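Local coordinates for aspartokinase (Synechocystis, PDB 3L76), which binds lysine and threonine and probably phosphorylates the beta-carboxyl group of aspartate with ATP, the first step toward both amino acids, at residues T175-R186 with S207-P215. Residues are numbered along the deposited sequence; the frame is centred on the assembly and turned at random. Where two conformers were deposited one is given.
Sequences TDVPGILTTDPR and SLGAKVLHP
Across the contact the guanidinium of Arg-186 and the ammonium of Lys-211 come together from opposite directions, NH2 4.1 Å from NZ, a pair of like charges. Asp-184 OD2 lies over the centre of one guanidinium face, while OD1 forms a salt bridge to Arg-186 NH1. A bend in the arginine chain at chi3 (-98°) turns the group back over this carboxylate, whose OD2 also accepts from Arg-186 N in an Asx turn.

Away from the charges the contact is van der Waals packing, part of it against backbone carbonyls, and Leu-208 contributes the largest share of the buried surface. Its CB meets Ile-180 CG2 at 4.1 Å, the two chains crossing at a slant; CG lies 3.6 Å from Leu-181 O, and the methyls reach the loop backbone, CD2 near Thr-182 O and CD1 against Thr-183 CA. Replacing Leu-208 with an alanine would probably leave a gap beside the 181-183 backbone and deprive Ile-180 of part of its support. The other branch of Ile-180 ends in CD1, which rests against Val-212 CG2 (4.4 Å) and Leu-213 CD2 (4.3 Å), while Met-202 of helix 199-204 also packs on this isoleucine. Farther along, Thr-175 CG2 touches Val-212 CG2.

The loop after strand 170-175 of the amino acid kinase domain is thus packed against the turn leading into helix 215-224, and Thr-182 and Thr-183 bond onward, respectively to His-585 in the last ACT domain and to the backbone O of Val-438 in strand 437-453. No hydrogen bond joins the two segments, so their cohesion rests on van der Waals packing, with the nearby Asp-184 probably easing repulsion between Arg-186 and Lys-211.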
ATOM      1  N   THR A 175      -8.773 -22.570  -0.290  1.00 69.24           N
ATOM      2  CA  THR A 175      -7.368 -22.798  -0.576  1.00 75.46           C
ATOM      3  C   THR A 175      -7.208 -23.772  -1.736  1.00 77.83           C
ATOM      4  O   THR A 175      -8.196 -24.294  -2.249  1.00 86.91           O
ATOM      5  CB  THR A 175      -6.650 -23.348   0.664  1.00 76.51           C
ATOM      6  OG1 THR A 175      -5.306 -23.693   0.319  1.00 87.93           O
ATOM      7  CG2 THR A 175      -7.380 -24.579   1.199  1.00 48.86           C
ATOM      8  N   ASP A 176      -5.966 -23.997  -2.159  1.00 90.92           N
ATOM      9  CA  ASP A 176      -5.676 -24.948  -3.233  1.00 91.74           C
ATOM     10  C   ASP A 176      -5.449 -26.353  -2.692  1.00 76.38           C
ATOM     11  O   ASP A 176      -4.422 -26.963  -2.944  1.00 71.39           O
ATOM     12  CB  ASP A 176      -4.483 -24.492  -4.083  1.00 89.06           C
ATOM     13  CG  ASP A 176      -3.259 -24.119  -3.250  1.00 87.21           C
ATOM     14  OD1 ASP A 176      -3.376 -23.935  -2.022  1.00 75.93           O
ATOM     15  OD2 ASP A 176      -2.167 -23.998  -3.839  1.00 90.25           O
ATOM     16  N   VAL A 177      -6.430 -26.848  -1.948  1.00 82.35           N
ATOM     17  CA  VAL A 177      -6.362 -28.147  -1.296  1.00 77.78           C
ATOM     18  C   VAL A 177      -7.777 -28.516  -0.875  1.00 77.92           C
ATOM     19  O   VAL A 177      -8.511 -27.673  -0.361  1.00 90.71           O
ATOM     20  CB  VAL A 177      -5.444 -28.100  -0.053  1.00 72.58           C
ATOM     21  CG1 VAL A 177      -6.024 -28.923   1.079  1.00 50.04           C
ATOM     22  CG2 VAL A 177      -4.042 -28.557  -0.407  1.00 63.67           C
ATOM     23  N   PRO A 178      -8.164 -29.780  -1.085  1.00 67.60           N
ATOM     24  CA  PRO A 178      -9.522 -30.285  -0.849  1.00 70.97           C
ATOM     25  C   PRO A 178      -9.900 -30.295   0.631  1.00 76.80           C
ATOM     26  O   PRO A 178     -11.086 -30.327   0.959  1.00 67.91           O
ATOM     27  CB  PRO A 178      -9.452 -31.729  -1.356  1.00 63.40           C
ATOM     28  CG  PRO A 178      -8.177 -31.823  -2.129  1.00 61.63           C
ATOM     29  CD  PRO A 178      -7.252 -30.855  -1.486  1.00 57.27           C
ATOM     30  N   GLY A 179      -8.897 -30.279   1.506  1.00 76.62           N
ATOM     31  CA  GLY A 179      -9.123 -30.288   2.939  1.00 58.24           C
ATOM     32  C   GLY A 179      -7.948 -30.891   3.680  1.00 65.47           C
ATOM     33  O   GLY A 179      -6.803 -30.778   3.241  1.00 63.49           O
ATOM     34  N   ILE A 180      -8.233 -31.536   4.807  1.00 59.28           N
ATOM     35  CA  ILE A 180      -7.201 -32.163   5.622  1.00 51.88           C
ATOM     36  C   ILE A 180      -7.144 -33.664   5.367  1.00 58.49           C
ATOM     37  O   ILE A 180      -8.166 -34.348   5.421  1.00 53.43           O
ATOM     38  CB  ILE A 180      -7.461 -31.939   7.106  1.00 41.46           C
ATOM     39  CG1 ILE A 180      -7.815 -30.478   7.366  1.00 45.73           C
ATOM     40  CG2 ILE A 180      -6.251 -32.360   7.929  1.00 36.94           C
ATOM     41  CD1 ILE A 180      -6.715 -29.508   7.004  1.00 54.26           C
ATOM     42  N   LEU A 181      -5.949 -34.175   5.091  1.00 53.78           N
ATOM     43  CA  LEU A 181      -5.773 -35.613   4.893  1.00 71.77           C
ATOM     44  C   LEU A 181      -5.406 -36.333   6.194  1.00 63.63           C
ATOM     45  O   LEU A 181      -4.996 -35.701   7.163  1.00 62.06           O
ATOM     46  CB  LEU A 181      -4.723 -35.877   3.816  1.00 76.32           C
ATOM     47  CG  LEU A 181      -5.067 -35.238   2.465  1.00 74.03           C
ATOM     48  CD1 LEU A 181      -3.898 -35.281   1.484  1.00 48.11           C
ATOM     49  CD2 LEU A 181      -6.285 -35.906   1.875  1.00 70.90           C
ATOM     50  N   THR A 182      -5.576 -37.655   6.208  1.00 63.39           N
ATOM     51  CA  THR A 182      -5.259 -38.482   7.375  1.00 65.06           C
ATOM     52  C   THR A 182      -3.764 -38.545   7.641  1.00 68.57           C
ATOM     53  O   THR A 182      -3.330 -38.806   8.769  1.00 61.14           O
ATOM     54  CB  THR A 182      -5.775 -39.916   7.220  1.00 58.84           C
ATOM     55  OG1 THR A 182      -5.428 -40.408   5.920  1.00 64.28           O
ATOM     56  CG2 THR A 182      -7.277 -39.963   7.405  1.00 48.56           C
ATOM     57  N   THR A 183      -2.977 -38.322   6.596  1.00 50.95           N
ATOM     58  CA  THR A 183      -1.536 -38.231   6.759  1.00 54.94           C
ATOM     59  C   THR A 183      -0.884 -37.652   5.510  1.00 61.53           C
ATOM     60  O   THR A 183      -1.573 -37.198   4.596  1.00 58.31           O
ATOM     61  CB  THR A 183      -0.907 -39.591   7.113  1.00 47.45           C
ATOM     62  OG1 THR A 183       0.408 -39.379   7.625  1.00 55.72           O
ATOM     63  CG2 THR A 183      -0.835 -40.486   5.893  1.00 51.31           C
ATOM     64  N   ASP A 184       0.445 -37.655   5.495  1.00 57.01           N
ATOM     65  CA  ASP A 184       1.214 -37.116   4.382  1.00 63.89           C
ATOM     66  C   ASP A 184       1.192 -38.059   3.191  1.00 67.20           C
ATOM     67  O   ASP A 184       1.832 -39.108   3.221  1.00 65.20           O
ATOM     68  CB  ASP A 184       2.656 -36.869   4.815  1.00 65.60           C
ATOM     69  CG  ASP A 184       3.542 -36.422   3.670  1.00 66.38           C
ATOM     70  OD1 ASP A 184       4.777 -36.380   3.852  1.00 75.30           O
ATOM     71  OD2 ASP A 184       3.010 -36.114   2.591  1.00 63.30           O
ATOM     72  N   PRO A 185       0.481 -37.664   2.122  1.00 75.85           N
ATOM     73  CA  PRO A 185       0.269 -38.469   0.911  1.00 77.48           C
ATOM     74  C   PRO A 185       1.592 -38.900   0.305  1.00 83.03           C
ATOM     75  O   PRO A 185       1.695 -39.983  -0.268  1.00 72.43           O
ATOM     76  CB  PRO A 185      -0.413 -37.491  -0.050  1.00 56.32           C
ATOM     77  CG  PRO A 185      -0.911 -36.396   0.785  1.00 78.64           C
ATOM     78  CD  PRO A 185       0.008 -36.283   1.950  1.00 72.88           C
ATOM     79  N   ARG A 186       2.589 -38.033   0.428  1.00 84.30           N
ATOM     80  CA  ARG A 186       3.917 -38.308  -0.088  1.00 86.47           C
ATOM     81  C   ARG A 186       4.528 -39.582   0.497  1.00 81.25           C
ATOM     82  O   ARG A 186       5.386 -40.188  -0.130  1.00 72.06           O
ATOM     83  CB  ARG A 186       4.843 -37.109   0.136  1.00 90.67           C
ATOM     84  CG  ARG A 186       4.609 -35.955  -0.828  1.00 77.42           C
ATOM     85  CD  ARG A 186       5.573 -34.793  -0.565  1.00103.68           C
ATOM     86  NE  ARG A 186       4.983 -33.724   0.244  1.00110.23           N
ATOM     87  CZ  ARG A 186       5.220 -33.530   1.540  1.00113.42           C
ATOM     88  NH1 ARG A 186       6.042 -34.334   2.200  1.00106.73           N
ATOM     89  NH2 ARG A 186       4.634 -32.525   2.178  1.00116.92           N
ATOM     90  N   SER A 207       0.738 -30.132  11.805  1.00 55.82           N
ATOM     91  CA  SER A 207       1.538 -30.397  10.613  1.00 55.32           C
ATOM     92  C   SER A 207       0.684 -30.829   9.418  1.00 64.25           C
ATOM     93  O   SER A 207       1.022 -30.530   8.275  1.00 55.00           O
ATOM     94  CB  SER A 207       2.609 -31.460  10.903  1.00 55.27           C
ATOM     95  OG  SER A 207       2.059 -32.766  10.863  1.00 62.32           O
ATOM     96  N   LEU A 208      -0.411 -31.541   9.674  1.00 52.59           N
ATOM     97  CA  LEU A 208      -1.325 -31.936   8.600  1.00 55.66           C
ATOM     98  C   LEU A 208      -2.019 -30.726   7.955  1.00 64.20           C
ATOM     99  O   LEU A 208      -2.617 -30.834   6.888  1.00 67.51           O
ATOM    100  CB  LEU A 208      -2.363 -32.946   9.108  1.00 52.69           C
ATOM    101  CG  LEU A 208      -2.121 -34.445   8.877  1.00 56.78           C
ATOM    102  CD1 LEU A 208      -0.629 -34.792   8.711  1.00 43.81           C
ATOM    103  CD2 LEU A 208      -2.759 -35.247   9.994  1.00 38.83           C
ATOM    104  N   GLY A 209      -1.938 -29.575   8.606  1.00 56.26           N
ATOM    105  CA  GLY A 209      -2.499 -28.366   8.049  1.00 52.12           C
ATOM    106  C   GLY A 209      -1.436 -27.319   7.779  1.00 69.18           C
ATOM    107  O   GLY A 209      -1.746 -26.155   7.520  1.00 49.07           O
ATOM    108  N   ALA A 210      -0.182 -27.748   7.832  1.00 67.06           N
ATOM    109  CA  ALA A 210       0.973 -26.860   7.712  1.00 82.64           C
ATOM    110  C   ALA A 210       0.754 -25.623   6.844  1.00 97.10           C
ATOM    111  O   ALA A 210       0.778 -24.487   7.330  1.00 92.98           O
ATOM    112  CB  ALA A 210       2.171 -27.633   7.196  1.00 76.51           C
ATOM    113  N   LYS A 211       0.556 -25.848   5.554  1.00 78.87           N
ATOM    114  CA  LYS A 211       0.545 -24.752   4.598  1.00 87.09           C
ATOM    115  C   LYS A 211      -0.885 -24.416   4.163  1.00 89.91           C
ATOM    116  O   LYS A 211      -1.099 -23.787   3.124  1.00 87.56           O
ATOM    117  CB  LYS A 211       1.418 -25.119   3.388  1.00 80.18           C
ATOM    118  CG  LYS A 211       2.693 -25.874   3.762  1.00111.11           C
ATOM    119  CD  LYS A 211       3.273 -26.682   2.597  1.00116.38           C
ATOM    120  CE  LYS A 211       4.362 -27.640   3.088  1.00115.56           C
ATOM    121  NZ  LYS A 211       4.978 -28.452   1.997  1.00109.39           N
ATOM    122  N   VAL A 212      -1.861 -24.842   4.959  1.00 78.10           N
ATOM    123  CA  VAL A 212      -3.269 -24.630   4.614  1.00 70.95           C
ATOM    124  C   VAL A 212      -4.027 -23.786   5.646  1.00 76.08           C
ATOM    125  O   VAL A 212      -4.828 -22.931   5.264  1.00 67.89           O
ATOM    126  CB  VAL A 212      -4.014 -25.956   4.323  1.00 68.87           C
ATOM    127  CG1 VAL A 212      -3.274 -27.130   4.929  1.00 87.22           C
ATOM    128  CG2 VAL A 212      -5.449 -25.896   4.826  1.00 75.42           C
ATOM    129  N   LEU A 213      -3.787 -24.015   6.939  1.00 71.25           N
ATOM    130  CA  LEU A 213      -4.292 -23.088   7.957  1.00 62.47           C
ATOM    131  C   LEU A 213      -3.504 -22.959   9.268  1.00 46.51           C
ATOM    132  O   LEU A 213      -2.739 -23.831   9.648  1.00 55.56           O
ATOM    133  CB  LEU A 213      -5.798 -23.246   8.203  1.00 74.47           C
ATOM    134  CG  LEU A 213      -6.356 -24.235   9.213  1.00 60.84           C
ATOM    135  CD1 LEU A 213      -7.832 -23.915   9.443  1.00 43.82           C
ATOM    136  CD2 LEU A 213      -6.180 -25.636   8.701  1.00 65.04           C
ATOM    137  N   HIS A 214      -3.746 -21.830   9.927  1.00 43.02           N
ATOM    138  CA  HIS A 214      -2.958 -21.418  11.065  0.54 37.94           C
ATOM    139  C   HIS A 214      -3.591 -21.843  12.391  1.00 55.12           C
ATOM    140  O   HIS A 214      -4.743 -21.530  12.695  1.00 61.55           O
ATOM    141  CB  HIS A 214      -2.672 -19.910  11.000  0.54 39.11           C
ATOM    142  CG  HIS A 214      -1.640 -19.543   9.975  0.54 46.54           C
ATOM    143  ND1 HIS A 214      -1.957 -19.275   8.659  0.54 37.22           N
ATOM    144  CD2 HIS A 214      -0.294 -19.425  10.067  0.54 41.33           C
ATOM    145  CE1 HIS A 214      -0.853 -18.999   7.988  0.54 33.26           C
ATOM    146  NE2 HIS A 214       0.170 -19.080   8.819  0.54 56.63           N
ATOM    147  N   PRO A 215      -2.822 -22.614  13.181  1.00 43.93           N
ATOM    148  CA  PRO A 215      -3.291 -23.135  14.471  1.00 54.21           C
ATOM    149  C   PRO A 215      -4.002 -22.100  15.349  1.00 43.54           C
ATOM    150  O   PRO A 215      -5.012 -22.448  15.975  1.00 46.10           O
ATOM    151  CB  PRO A 215      -1.996 -23.635  15.133  1.00 37.63           C
ATOM    152  CG  PRO A 215      -1.188 -24.102  13.981  1.00 37.78           C
ATOM    153  CD  PRO A 215      -1.480 -23.131  12.848  1.00 48.08           C
TER